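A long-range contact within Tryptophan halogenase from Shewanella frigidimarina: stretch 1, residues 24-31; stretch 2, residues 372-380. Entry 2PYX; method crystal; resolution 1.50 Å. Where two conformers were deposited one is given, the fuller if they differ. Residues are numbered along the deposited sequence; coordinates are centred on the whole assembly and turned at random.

Stretch 1 (24-31) GLLAAEHN
Stretch 2, residues 372-380: ASTLAQQLP

The first stretch lies in a helix that begins earlier in the chain; phi/psi stays near -65/-44 from G24 to A28, then drifts to -106/-25 at H30 and -112/-5 at N31. Its i to i+4 hydrogen bonds run from A28 N to G24 O (2.9 Å) through N31 N to A27 O (2.8 Å). The second helix also begins upstream and covers 372-377, with A376 N to A372 O and Q377 N to S373 O both at 2.9 Å. Q378, at -126/41, is the first residue to leave helical phi/psi, and L379 (-59/122) and P380 continue in extended conformation. The two helix axes point the same general way, with N-to-C directions 27° apart (signed crossing angle -27°) and a closest approach of 8.8 Å. Register is set by L25 CA to S373 CA at 6.3 Å and L26 CA to A376 CA at 5.1 Å. Together the stretches bury 396 Å², summed over both sides.

The small side chain of A376 points toward the first helix and lies at the centre of the packing: its CB is 4.0 Å from L25 O, 4.0 Å from E29 CB and 3.9 Å from L26 CD2. L25 and L26 share the m,t rotamer but start differently. The CA-to-CB bond of L25 points toward the second helix, bringing CD1 to 3.8 Å from A372 CB; that of L26 points sideways, yet its end comes nearer, with CD2 4.1 Å from L375 CG. L375 is t,p and likewise starts sideways.

The polar part of the contact gathers at A376 O, near the end of the second helix. H30 (chi1 -68°, chi2 -79°) donates from NE2 to A376 O at 2.8 Å, with an N-H...O angle of 148°; the acceptor lies at the ring edge, near its plane, as an in-plane N-H requires. ND1 is hydrogen-bonded elsewhere in the structure, so both ring nitrogens are engaged. One face of the same ring is covered by L379 (chi1 174°, chi2 75°): L379 CD2 sits 4.0 Å from the H30 ring centroid, 21° off the normal, a CH-pi contact.

E29 (chi1 176°, chi2 66°, chi3 3°) places CG 3.7 Å from A376 O. A water bridges the two residues, donating to E29 OE2 at 2.9 Å and to A376 O at 3.1 Å, so this carbonyl accepts from both imidazole and water. The CA-to-CB bond of Q377 (chi1 -61°, chi2 -177°, chi3 84°) points away from the first helix; its NE2 makes a weak hydrogen bond to S373 O at 3.3 Å.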

# COMPACT_ATOMS: atom_id res chain seq x y z
N GLY A 24 3.81 -6.26 16.66
CA GLY A 24 2.47 -6.76 16.95
C GLY A 24 2.16 -8.07 16.28
O GLY A 24 1.59 -9.00 16.88
N LEU A 25 2.52 -8.17 15.00
CA LEU A 25 2.26 -9.40 14.26
C LEU A 25 3.09 -10.58 14.83
O LEU A 25 2.59 -11.68 14.96
CB LEU A 25 2.48 -9.23 12.76
CG LEU A 25 1.41 -8.39 12.07
CD1 LEU A 25 1.87 -8.16 10.63
CD2 LEU A 25 0.04 -9.06 12.11
N LEU A 26 4.35 -10.33 15.16
CA LEU A 26 5.17 -11.38 15.76
C LEU A 26 4.60 -11.83 17.12
O LEU A 26 4.47 -13.02 17.36
CB LEU A 26 6.61 -10.90 15.99
CG LEU A 26 7.44 -10.80 14.71
CD1 LEU A 26 8.78 -10.14 15.04
CD2 LEU A 26 7.68 -12.15 14.06
N ALA A 27 4.29 -10.87 18.00
CA ALA A 27 3.82 -11.20 19.34
C ALA A 27 2.49 -11.92 19.26
O ALA A 27 2.26 -12.91 19.95
CB ALA A 27 3.69 -9.93 20.19
N ALA A 28 1.58 -11.43 18.41
CA ALA A 28 0.26 -12.03 18.33
C ALA A 28 0.35 -13.47 17.81
O ALA A 28 -0.37 -14.38 18.29
CB ALA A 28 -0.67 -11.19 17.46
N GLU A 29 1.21 -13.71 16.83
CA GLU A 29 1.32 -15.04 16.22
C GLU A 29 1.94 -16.06 17.17
O GLU A 29 1.50 -17.20 17.17
CB GLU A 29 2.09 -14.99 14.89
CG GLU A 29 2.34 -16.31 14.24
CD GLU A 29 1.08 -17.02 13.75
OE1 GLU A 29 -0.04 -16.48 13.85
OE2 GLU A 29 1.23 -18.16 13.27
N HIS A 30 2.94 -15.65 17.95
CA HIS A 30 3.71 -16.63 18.74
C HIS A 30 3.45 -16.64 20.24
O HIS A 30 3.64 -17.66 20.89
CB HIS A 30 5.20 -16.43 18.49
CG HIS A 30 5.58 -16.81 17.09
ND1 HIS A 30 5.75 -18.11 16.70
CD2 HIS A 30 5.67 -16.05 15.98
CE1 HIS A 30 5.98 -18.14 15.40
NE2 HIS A 30 5.92 -16.91 14.93
N ASN A 31 2.99 -15.51 20.77
CA ASN A 31 2.91 -15.28 22.22
C ASN A 31 1.50 -15.19 22.80
O ASN A 31 1.37 -15.11 24.02
CB ASN A 31 3.69 -14.02 22.57
CG ASN A 31 5.19 -14.19 22.36
OD1 ASN A 31 5.67 -15.27 21.98
ND2 ASN A 31 5.96 -13.12 22.66
N ALA A 372 6.33 -8.57 7.52
CA ALA A 372 6.15 -8.92 8.92
C ALA A 372 5.31 -10.18 9.08
O ALA A 372 5.63 -11.05 9.89
CB ALA A 372 5.51 -7.75 9.67
N SER A 373 4.22 -10.27 8.32
CA SER A 373 3.38 -11.46 8.41
C SER A 373 4.14 -12.71 7.92
O SER A 373 3.99 -13.78 8.49
CB SER A 373 2.05 -11.29 7.65
OG SER A 373 2.23 -11.11 6.26
N THR A 374 4.93 -12.55 6.87
CA THR A 374 5.72 -13.65 6.35
C THR A 374 6.73 -14.11 7.37
O THR A 374 6.88 -15.30 7.60
CB THR A 374 6.41 -13.23 5.04
OG1 THR A 374 5.37 -12.95 4.09
CG2 THR A 374 7.28 -14.31 4.51
N LEU A 375 7.42 -13.17 8.00
CA LEU A 375 8.38 -13.56 9.04
C LEU A 375 7.67 -14.27 10.18
O LEU A 375 8.15 -15.29 10.68
CB LEU A 375 9.10 -12.31 9.55
CG LEU A 375 10.02 -12.56 10.74
CD1 LEU A 375 11.15 -13.54 10.34
CD2 LEU A 375 10.57 -11.26 11.25
N ALA A 376 6.53 -13.76 10.61
CA ALA A 376 5.79 -14.39 11.68
C ALA A 376 5.36 -15.81 11.31
O ALA A 376 5.38 -16.73 12.16
CB ALA A 376 4.58 -13.54 12.05
N GLN A 377 4.97 -16.02 10.05
CA GLN A 377 4.56 -17.35 9.59
C GLN A 377 5.72 -18.31 9.31
O GLN A 377 5.52 -19.52 9.29
CB GLN A 377 3.71 -17.22 8.35
CG GLN A 377 2.45 -16.44 8.58
CD GLN A 377 1.56 -16.36 7.40
OE1 GLN A 377 0.77 -17.27 7.15
NE2 GLN A 377 1.63 -15.25 6.70
N GLN A 378 6.90 -17.76 9.12
CA GLN A 378 8.08 -18.55 8.79
C GLN A 378 9.23 -18.28 9.77
O GLN A 378 10.37 -18.20 9.37
CB GLN A 378 8.54 -18.24 7.37
CG GLN A 378 7.49 -18.61 6.36
CD GLN A 378 8.05 -18.79 4.96
OE1 GLN A 378 9.00 -19.52 4.76
NE2 GLN A 378 7.47 -18.11 4.01
N LEU A 379 8.92 -18.16 11.05
CA LEU A 379 9.95 -17.90 12.03
C LEU A 379 10.96 -19.04 11.96
O LEU A 379 10.62 -20.20 12.09
CB LEU A 379 9.31 -17.83 13.42
CG LEU A 379 10.30 -17.70 14.59
CD1 LEU A 379 10.84 -16.32 14.65
CD2 LEU A 379 9.65 -18.10 15.90
N PRO A 380 12.22 -18.71 11.71
CA PRO A 380 13.16 -19.82 11.58
C PRO A 380 13.35 -20.58 12.88
O PRO A 380 13.46 -19.95 13.95
CB PRO A 380 14.47 -19.15 11.19
CG PRO A 380 14.10 -17.82 10.70
CD PRO A 380 12.88 -17.42 11.46
O HOH W 1 3.81 -19.33 12.58